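Side-chain contacts in iron binding protein FbpA (Mannheimia haemolytica, PDB 1Q35), which binds ferric iron, probably in the periplasm as the solute-binding component of a bacterial iron-uptake system: residues Y198-M203 with K282-F287; G97-A102 with G260-L265; N143-A148 with E295-N300. All coordinates share one frame; numbering follows the deposited sequence.

Interaction 1: Y198-M203 with K282-F287. With FMT (formic acid), chain C.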
loop_
_atom_site.group_PDB
_atom_site.type_symbol
_atom_site.label_atom_id
_atom_site.label_comp_id
_atom_site.label_asym_id
_atom_site.label_seq_id
_atom_site.Cartn_x
_atom_site.Cartn_y
_atom_site.Cartn_z
ATOM N N TYR A 198 5.560 0.906 -6.556
ATOM C CA TYR A 198 6.443 -0.257 -6.658
ATOM C C TYR A 198 6.041 -1.176 -7.813
ATOM O O TYR A 198 6.888 -1.853 -8.385
ATOM C CB TYR A 198 6.531 -1.033 -5.325
ATOM C CG TYR A 198 5.199 -1.465 -4.771
ATOM C CD1 TYR A 198 4.471 -0.614 -3.945
ATOM C CD2 TYR A 198 4.643 -2.694 -5.092
ATOM C CE1 TYR A 198 3.244 -0.971 -3.455
ATOM C CE2 TYR A 198 3.402 -3.069 -4.597
ATOM C CZ TYR A 198 2.706 -2.188 -3.781
ATOM O OH TYR A 198 1.460 -2.495 -3.287
ATOM N N TYR A 199 4.765 -1.182 -8.176
ATOM C CA TYR A 199 4.320 -1.998 -9.303
ATOM C C TYR A 199 4.996 -1.615 -10.624
ATOM O O TYR A 199 5.155 -2.465 -11.492
ATOM C CB TYR A 199 2.793 -1.948 -9.465
ATOM C CG TYR A 199 2.047 -2.714 -8.395
ATOM C CD1 TYR A 199 1.099 -2.086 -7.593
ATOM C CD2 TYR A 199 2.283 -4.066 -8.184
ATOM C CE1 TYR A 199 0.415 -2.781 -6.606
ATOM C CE2 TYR A 199 1.604 -4.767 -7.196
ATOM C CZ TYR A 199 0.669 -4.117 -6.419
ATOM O OH TYR A 199 -0.017 -4.795 -5.437
ATOM N N TYR A 200 5.384 -0.353 -10.790
ATOM C CA TYR A 200 6.098 0.063 -11.998
ATOM C C TYR A 200 7.420 -0.693 -12.124
ATOM O O TYR A 200 7.760 -1.194 -13.199
ATOM C CB TYR A 200 6.323 1.569 -11.989
ATOM C CG TYR A 200 6.664 2.151 -13.340
ATOM C CD1 TYR A 200 7.939 2.613 -13.615
ATOM C CD2 TYR A 200 5.702 2.262 -14.339
ATOM C CE1 TYR A 200 8.259 3.157 -14.855
ATOM C CE2 TYR A 200 6.013 2.810 -15.581
ATOM C CZ TYR A 200 7.289 3.258 -15.829
ATOM O OH TYR A 200 7.609 3.801 -17.056
ATOM N N GLY A 201 8.159 -0.799 -11.022
ATOM C CA GLY A 201 9.394 -1.564 -11.001
ATOM C C GLY A 201 9.177 -3.058 -11.175
ATOM O O GLY A 201 9.927 -3.723 -11.892
ATOM N N LYS A 202 8.150 -3.597 -10.530
ATOM C CA LYS A 202 7.810 -5.004 -10.712
ATOM C C LYS A 202 7.521 -5.318 -12.182
ATOM O O LYS A 202 7.964 -6.339 -12.694
ATOM C CB LYS A 202 6.608 -5.397 -9.855
ATOM C CG LYS A 202 6.863 -5.393 -8.348
ATOM C CD LYS A 202 8.005 -6.311 -7.917
ATOM C CE LYS A 202 7.747 -7.774 -8.256
ATOM N NZ LYS A 202 8.937 -8.635 -8.026
ATOM N N MET A 203 6.779 -4.448 -12.859
ATOM C CA MET A 203 6.448 -4.665 -14.273
ATOM C C MET A 203 7.702 -4.597 -15.140
ATOM O O MET A 203 7.892 -5.429 -16.028
ATOM C CB MET A 203 5.399 -3.661 -14.755
ATOM C CG MET A 203 4.010 -3.939 -14.206
ATOM S SD MET A 203 2.728 -2.832 -14.832
ATOM C CE MET A 203 3.188 -1.275 -14.058
ATOM N N LYS A 282 15.340 4.903 -7.757
ATOM C CA LYS A 282 16.138 6.125 -7.668
ATOM C C LYS A 282 16.009 6.976 -8.932
ATOM O O LYS A 282 16.015 8.206 -8.863
ATOM C CB LYS A 282 17.607 5.788 -7.422
ATOM C CG LYS A 282 17.899 5.323 -6.006
ATOM C CD LYS A 282 19.391 5.228 -5.736
ATOM C CE LYS A 282 20.043 4.114 -6.523
ATOM N NZ LYS A 282 21.408 3.815 -6.015
ATOM N N GLY A 283 15.898 6.319 -10.083
ATOM C CA GLY A 283 15.761 6.997 -11.362
ATOM C C GLY A 283 14.489 7.807 -11.508
ATOM O O GLY A 283 14.426 8.726 -12.323
ATOM N N TRP A 284 13.466 7.476 -10.724
ATOM C CA TRP A 284 12.216 8.241 -10.727
ATOM C C TRP A 284 12.356 9.607 -10.068
ATOM O O TRP A 284 11.488 10.465 -10.242
ATOM C CB TRP A 284 11.100 7.483 -10.006
ATOM C CG TRP A 284 10.819 6.123 -10.533
ATOM C CD1 TRP A 284 11.102 5.639 -11.778
ATOM C CD2 TRP A 284 10.192 5.052 -9.821
ATOM N NE1 TRP A 284 10.687 4.333 -11.882
ATOM C CE2 TRP A 284 10.129 3.949 -10.690
ATOM C CE3 TRP A 284 9.677 4.912 -8.524
ATOM C CZ2 TRP A 284 9.572 2.729 -10.310
ATOM C CZ3 TRP A 284 9.122 3.696 -8.153
ATOM C CH2 TRP A 284 9.074 2.624 -9.041
ATOM N N GLY A 285 13.419 9.798 -9.291
ATOM C CA GLY A 285 13.610 11.009 -8.515
ATOM C C GLY A 285 12.816 10.942 -7.224
ATOM O O GLY A 285 12.044 10.005 -6.998
ATOM N N THR A 286 13.008 11.935 -6.366
ATOM C CA THR A 286 12.206 12.047 -5.152
ATOM C C THR A 286 10.962 12.907 -5.410
ATOM O O THR A 286 10.702 13.335 -6.538
ATOM C CB THR A 286 13.055 12.530 -3.953
ATOM O OG1 THR A 286 12.370 12.220 -2.730
ATOM C CG2 THR A 286 13.236 14.034 -3.937
ATOM N N PHE A 287 10.169 13.121 -4.368
ATOM C CA PHE A 287 8.930 13.875 -4.493
ATOM C C PHE A 287 8.504 14.373 -3.122
ATOM O O PHE A 287 9.022 13.933 -2.103
ATOM C CB PHE A 287 7.834 13.006 -5.123
ATOM C CG PHE A 287 7.587 11.734 -4.389
ATOM C CD1 PHE A 287 8.289 10.582 -4.706
ATOM C CD2 PHE A 287 6.661 11.688 -3.372
ATOM C CE1 PHE A 287 8.058 9.409 -4.019
ATOM C CE2 PHE A 287 6.425 10.521 -2.684
ATOM C CZ PHE A 287 7.127 9.375 -3.001
HETATM C C FMT C . 1.332 -5.824 -2.122
HETATM O O1 FMT C . 1.697 -6.939 -1.509
HETATM O O2 FMT C . 2.029 -4.831 -2.015
#

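Interaction 2: G97-A102 with G260-L265. With FMT (formic acid), chain C.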
loop_
_atom_site.group_PDB
_atom_site.type_symbol
_atom_site.label_atom_id
_atom_site.label_comp_id
_atom_site.label_asym_id
_atom_site.label_seq_id
_atom_site.Cartn_x
_atom_site.Cartn_y
_atom_site.Cartn_z
ATOM N N GLY A 97 5.693 -0.140 10.656
ATOM C CA GLY A 97 5.877 -0.014 9.222
ATOM C C GLY A 97 7.183 -0.655 8.791
ATOM O O GLY A 97 8.197 -0.553 9.482
ATOM N N LEU A 98 7.151 -1.319 7.638
ATOM C CA LEU A 98 8.314 -1.992 7.065
ATOM C C LEU A 98 8.763 -1.372 5.737
ATOM O O LEU A 98 9.949 -1.397 5.422
ATOM C CB LEU A 98 8.006 -3.473 6.864
ATOM C CG LEU A 98 7.798 -4.272 8.154
ATOM C CD1 LEU A 98 7.312 -5.671 7.822
ATOM C CD2 LEU A 98 9.075 -4.326 8.991
ATOM N N THR A 99 7.814 -0.868 4.947
ATOM C CA THR A 99 8.130 -0.081 3.753
ATOM C C THR A 99 7.123 1.038 3.621
ATOM O O THR A 99 6.057 0.996 4.228
ATOM C CB THR A 99 8.037 -0.913 2.469
ATOM O OG1 THR A 99 6.683 -1.358 2.308
ATOM C CG2 THR A 99 8.899 -2.166 2.523
ATOM N N THR A 100 7.460 2.039 2.813
ATOM C CA THR A 100 6.456 2.962 2.303
ATOM C C THR A 100 6.328 2.788 0.799
ATOM O O THR A 100 7.209 2.250 0.128
ATOM C CB THR A 100 6.723 4.445 2.658
ATOM O OG1 THR A 100 7.904 4.917 1.999
ATOM C CG2 THR A 100 6.945 4.640 4.154
ATOM N N ARG A 101 5.187 3.238 0.301
ATOM C CA ARG A 101 4.848 3.178 -1.110
ATOM C C ARG A 101 4.033 4.418 -1.423
ATOM O O ARG A 101 3.357 4.965 -0.548
ATOM C CB ARG A 101 4.066 1.901 -1.441
ATOM C CG ARG A 101 2.853 1.641 -0.574
ATOM C CD ARG A 101 3.112 0.733 0.629
ATOM N NE ARG A 101 3.539 -0.615 0.263
ATOM C CZ ARG A 101 2.741 -1.618 -0.140
ATOM N NH1 ARG A 101 3.283 -2.784 -0.427
ATOM N NH2 ARG A 101 1.429 -1.490 -0.259
ATOM N N ALA A 102 4.120 4.875 -2.663
ATOM C CA ALA A 102 3.355 6.023 -3.117
ATOM C C ALA A 102 2.207 5.552 -4.000
ATOM O O ALA A 102 2.382 4.645 -4.825
ATOM C CB ALA A 102 4.245 6.976 -3.899
ATOM N N GLY A 260 16.983 -4.146 2.342
ATOM C CA GLY A 260 17.597 -4.182 1.028
ATOM C C GLY A 260 16.809 -5.019 0.040
ATOM O O GLY A 260 16.698 -4.649 -1.124
ATOM N N LEU A 261 16.265 -6.145 0.489
ATOM C CA LEU A 261 15.406 -6.970 -0.353
ATOM C C LEU A 261 14.113 -6.236 -0.730
ATOM O O LEU A 261 13.671 -6.294 -1.870
ATOM C CB LEU A 261 15.065 -8.297 0.336
ATOM C CG LEU A 261 16.219 -9.260 0.619
ATOM C CD1 LEU A 261 15.704 -10.470 1.389
ATOM C CD2 LEU A 261 16.918 -9.693 -0.662
ATOM N N TYR A 262 13.496 -5.555 0.227
ATOM C CA TYR A 262 12.317 -4.754 -0.071
ATOM C C TYR A 262 12.646 -3.703 -1.145
ATOM O O TYR A 262 11.842 -3.451 -2.043
ATOM C CB TYR A 262 11.812 -4.070 1.193
ATOM C CG TYR A 262 10.960 -4.911 2.124
ATOM C CD1 TYR A 262 11.297 -5.049 3.467
ATOM C CD2 TYR A 262 9.790 -5.512 1.681
ATOM C CE1 TYR A 262 10.498 -5.771 4.334
ATOM C CE2 TYR A 262 8.981 -6.243 2.542
ATOM C CZ TYR A 262 9.346 -6.368 3.873
ATOM O OH TYR A 262 8.554 -7.066 4.757
ATOM N N ALA A 263 13.829 -3.106 -1.064
ATOM C CA ALA A 263 14.238 -2.094 -2.038
ATOM C C ALA A 263 14.485 -2.707 -3.414
ATOM O O ALA A 263 13.939 -2.243 -4.411
ATOM C CB ALA A 263 15.487 -1.375 -1.561
ATOM N N GLU A 264 15.286 -3.767 -3.455
ATOM C CA GLU A 264 15.824 -4.274 -4.718
ATOM C C GLU A 264 14.883 -5.222 -5.429
ATOM O O GLU A 264 14.821 -5.223 -6.658
ATOM C CB GLU A 264 17.161 -4.980 -4.486
ATOM C CG GLU A 264 18.270 -4.061 -4.001
ATOM C CD GLU A 264 18.674 -3.007 -5.019
ATOM O OE1 GLU A 264 19.167 -1.947 -4.593
ATOM O OE2 GLU A 264 18.507 -3.236 -6.235
ATOM N N LEU A 265 14.160 -6.039 -4.669
ATOM C CA LEU A 265 13.227 -7.009 -5.233
ATOM C C LEU A 265 11.824 -6.446 -5.420
ATOM O O LEU A 265 11.162 -6.747 -6.408
ATOM C CB LEU A 265 13.145 -8.262 -4.359
ATOM C CG LEU A 265 14.444 -9.029 -4.117
ATOM C CD1 LEU A 265 14.168 -10.290 -3.309
ATOM C CD2 LEU A 265 15.145 -9.375 -5.427
HETATM C C FMT C . 1.332 -5.824 -2.122
HETATM O O1 FMT C . 1.697 -6.939 -1.509
HETATM O O2 FMT C . 2.029 -4.831 -2.015
#

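Interaction 3: N143-A148 with E295-N300. With EDO (1,2-ethanediol), chain B.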
loop_
_atom_site.group_PDB
_atom_site.type_symbol
_atom_site.label_atom_id
_atom_site.label_comp_id
_atom_site.label_asym_id
_atom_site.label_seq_id
_atom_site.Cartn_x
_atom_site.Cartn_y
_atom_site.Cartn_z
ATOM N N ASN A 143 -7.226 2.511 -2.645
ATOM C CA ASN A 143 -8.029 3.659 -3.042
ATOM C C ASN A 143 -8.737 4.308 -1.858
ATOM O O ASN A 143 -8.705 5.517 -1.708
ATOM C CB ASN A 143 -9.062 3.269 -4.104
ATOM C CG ASN A 143 -8.449 3.035 -5.469
ATOM O OD1 ASN A 143 -7.371 3.554 -5.792
ATOM N ND2 ASN A 143 -9.143 2.249 -6.287
ATOM N N VAL A 144 -9.379 3.513 -1.013
ATOM C CA VAL A 144 -10.142 4.074 0.092
ATOM C C VAL A 144 -9.214 4.865 1.023
ATOM O O VAL A 144 -9.589 5.926 1.489
ATOM C CB VAL A 144 -10.963 2.999 0.852
ATOM C CG1 VAL A 144 -11.745 3.629 1.997
ATOM C CG2 VAL A 144 -11.926 2.285 -0.101
ATOM N N SER A 145 -8.004 4.372 1.280
ATOM C CA SER A 145 -7.079 5.113 2.141
ATOM C C SER A 145 -6.603 6.418 1.494
ATOM O O SER A 145 -6.408 7.410 2.183
ATOM C CB SER A 145 -5.912 4.235 2.586
ATOM O OG SER A 145 -6.372 3.297 3.545
ATOM N N LEU A 146 -6.434 6.436 0.173
ATOM C CA LEU A 146 -6.194 7.690 -0.533
ATOM C C LEU A 146 -7.353 8.667 -0.316
ATOM O O LEU A 146 -7.143 9.829 0.019
ATOM C CB LEU A 146 -5.988 7.429 -2.028
ATOM C CG LEU A 146 -5.966 8.652 -2.948
ATOM C CD1 LEU A 146 -4.812 9.595 -2.631
ATOM C CD2 LEU A 146 -5.902 8.203 -4.397
ATOM N N PHE A 147 -8.582 8.202 -0.513
ATOM C CA PHE A 147 -9.753 9.053 -0.332
ATOM C C PHE A 147 -9.889 9.516 1.125
ATOM O O PHE A 147 -10.362 10.621 1.385
ATOM C CB PHE A 147 -11.038 8.341 -0.791
ATOM C CG PHE A 147 -10.969 7.746 -2.184
ATOM C CD1 PHE A 147 -11.702 6.611 -2.477
ATOM C CD2 PHE A 147 -10.195 8.306 -3.192
ATOM C CE1 PHE A 147 -11.664 6.034 -3.738
ATOM C CE2 PHE A 147 -10.154 7.733 -4.460
ATOM C CZ PHE A 147 -10.899 6.603 -4.734
ATOM N N ALA A 148 -9.460 8.673 2.058
ATOM C CA ALA A 148 -9.471 9.004 3.476
ATOM C C ALA A 148 -8.544 10.177 3.780
ATOM O O ALA A 148 -8.906 11.076 4.531
ATOM C CB ALA A 148 -9.080 7.794 4.294
ATOM N N GLU A 295 -1.936 7.698 11.158
ATOM C CA GLU A 295 -3.175 7.445 11.893
ATOM C C GLU A 295 -4.315 8.338 11.425
ATOM O O GLU A 295 -5.475 7.954 11.531
ATOM C CB GLU A 295 -2.973 7.630 13.398
ATOM C CG GLU A 295 -2.139 6.541 14.054
ATOM C CD GLU A 295 -0.664 6.891 14.168
ATOM O OE1 GLU A 295 -0.161 7.747 13.404
ATOM O OE2 GLU A 295 0.008 6.286 15.026
ATOM N N ASP A 296 -3.986 9.524 10.926
ATOM C CA ASP A 296 -4.996 10.451 10.434
ATOM C C ASP A 296 -5.531 10.081 9.047
ATOM O O ASP A 296 -6.569 10.591 8.647
ATOM C CB ASP A 296 -4.472 11.881 10.469
ATOM C CG ASP A 296 -4.273 12.381 11.881
ATOM O OD1 ASP A 296 -5.112 12.059 12.751
ATOM O OD2 ASP A 296 -3.296 13.086 12.189
ATOM N N ILE A 297 -4.833 9.208 8.321
ATOM C CA ILE A 297 -5.414 8.559 7.145
ATOM C C ILE A 297 -6.469 7.560 7.624
ATOM O O ILE A 297 -7.639 7.639 7.240
ATOM C CB ILE A 297 -4.331 7.832 6.304
ATOM C CG1 ILE A 297 -3.286 8.824 5.784
ATOM C CG2 ILE A 297 -4.978 7.060 5.148
ATOM C CD1 ILE A 297 -2.055 8.149 5.201
ATOM N N ALA A 298 -6.048 6.623 8.473
ATOM C CA ALA A 298 -6.913 5.531 8.903
ATOM C C ALA A 298 -8.189 6.015 9.580
ATOM O O ALA A 298 -9.240 5.407 9.440
ATOM C CB ALA A 298 -6.154 4.589 9.828
ATOM N N LYS A 299 -8.078 7.118 10.312
ATOM C CA LYS A 299 -9.197 7.739 11.022
ATOM C C LYS A 299 -10.382 8.019 10.106
ATOM O O LYS A 299 -11.532 8.003 10.538
ATOM C CB LYS A 299 -8.686 9.058 11.632
ATOM C CG LYS A 299 -9.678 9.980 12.314
ATOM C CD LYS A 299 -8.928 11.196 12.888
ATOM C CE LYS A 299 -8.461 12.204 11.814
ATOM N NZ LYS A 299 -7.605 13.298 12.392
ATOM N N ASN A 300 -10.089 8.279 8.837
ATOM C CA ASN A 300 -11.099 8.665 7.857
ATOM C C ASN A 300 -11.533 7.538 6.924
ATOM O O ASN A 300 -12.323 7.774 6.007
ATOM C CB ASN A 300 -10.579 9.839 7.022
ATOM C CG ASN A 300 -10.387 11.080 7.843
ATOM O OD1 ASN A 300 -11.341 11.638 8.373
ATOM N ND2 ASN A 300 -9.145 11.509 7.980
HETATM C C1 EDO B . -10.491 1.272 9.973
HETATM O O1 EDO B . -11.103 0.398 10.910
HETATM C C2 EDO B . -9.492 2.156 10.705
HETATM O O2 EDO B . -10.182 3.001 11.616
#

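Interaction 1: Y198-M203 with K282-F287
An oblique aromatic contact between Y200 and W284 joins helix 198-205 to segment 282-287, around the end of helix 279-283. Y200 turns its CB and the CD1 side of its ring toward the indole. Y200 CD1 lies 3.7 Å from W284 NE1 and equally near W284 CZ2. The Y200 ring and the five-membered ring of W284 are inclined at 67°, with centroids 5.6 Å apart. The benzo edge is the part that meets G201. W284 CZ2 comes 3.9 Å from G201 N, which lies at the edge of the indole near its plane. G201 has no side chain there, and the indole edge approaches the backbone itself. Y200 holds CG anti to its own N (chi1 -162°), which swings the ring to the W284 side. Its hydroxyl is hydrogen-bonded to the A216 carbonyl. Y198 and Y199, iron ligands in another structure of this protein, point away from W284. In this apo chain Y198 OH is hydrogen-bonded to N196 ND2 and, weakly at 2.7 Å, to O2 of a formic acid probably from the crystallisation liquor. The W284 contact is thus mainly apolar and van der Waals. It includes the indole NE1 and G201 N, with no hydrogen bond between the segments.

Interaction 2: G97-A102 with G260-L265
Y262, on helix 256-266, meets strand 96-108 through T99 and L98. Followed outward, Y262 CB comes first, 3.7 Å from T99 CG2. Y262 CG is next and is nearest to T99 CG2, at 3.5 Å. CD2 lies almost as close, and CD1 and CE2 are somewhat farther from it. The methyl therefore sits over one face of the phenol ring, displaced toward the rim near CG. This is a CH-pi contact, with T99 CG2 3.7 Å from the centroid of the Y262 ring and 23° off the ring normal. Farther out, Y262 CE1 lies 4.2 Å from L98 CB. At the tip, Y262 OH touches L98 CD1 at 3.6 Å, an oxygen against a methyl. T99 can serve the ring and a polar network together because of its first torsion (chi1 63°). CG2 is set beside the backbone N and faces the ring, while OG1 lies between N and the carbonyl carbon and is hydrogen-bonded to E268 and S232. L98 and T99 both face S232 in a classic beta bulge, and both direct their side chains toward the helix. R101 NH1, further along the strand, gives formic acid O2 a 2.9 Å hydrogen bond and also forms a salt bridge with E268. The contact is buried: helix 256-266 packs against strand 96-108, M18 of helix 16-26 also touches Y262, and strand 228-236 pairs with the bulged strand.

Interaction 3: N143-A148 with E295-N300
A148 and S145, one turn apart on helix 141-168, meet I297 of helix 294-298 and N300, three residues on. The approach is close, with the CA atoms of A148 and N300 only 4.7 Å apart. A148 CB rests 3.3 Å from I297 O and 3.7 Å from N300 CB. N300 CB in turn lies 3.2 Å from A148 O. I297 presents its CG2 branch, which touches S145 O at 3.3 Å and S145 CB at 3.9 Å. That methyl is anti to the backbone N, while CG1 stands beside the N (chi1 -61°).

In the next shell, N300 ND2 makes a weak 2.8 Å hydrogen bond to D296 O, internal to 295-300. Its further hydrogen bond to E152 links the amide to helix 141-168. K299 NZ forms a salt bridge with D296 OD1, approaching from above the carboxylate plane, and another with E152. S145 OG is hydrogen-bonded to D59 and S61, so the serine links this contact to the neighbouring helix 60-68. A148 and S145 are small and let I297 and N300 come close. Carbon atoms meet the carbonyl oxygens I297 O, A148 O and S145 O. E152 bonds both N300 ND2 and K299 NZ, so polar links surround a van der Waals contact.

How the interactions relate
Interactions 1 and 2 are neighbours, with centres 11 Å apart, and meet at the formic acid. R101 NH1 of interaction 2 hydrogen-bonds to it and Y198 OH of interaction 1 does so weakly; R10 NE is a third partner. Their side chains pack directly, with Y198 OH 3.2 Å from R101 NH2. F287 also packs on A102, F287 CZ being 3.9 Å from A102 CB. Interaction 3 lies on the opposite side of the chain's centre, 23 Å from interaction 1 and 21 Å from interaction 2, centre to centre. Its S145 side chain is about 6 Å from that of Y142, an iron ligand in another structure. Y142 directly precedes 143-148, and Y198 and Y199 belong to 198-203, so the ligand tyrosines come from two separate parts of the chain.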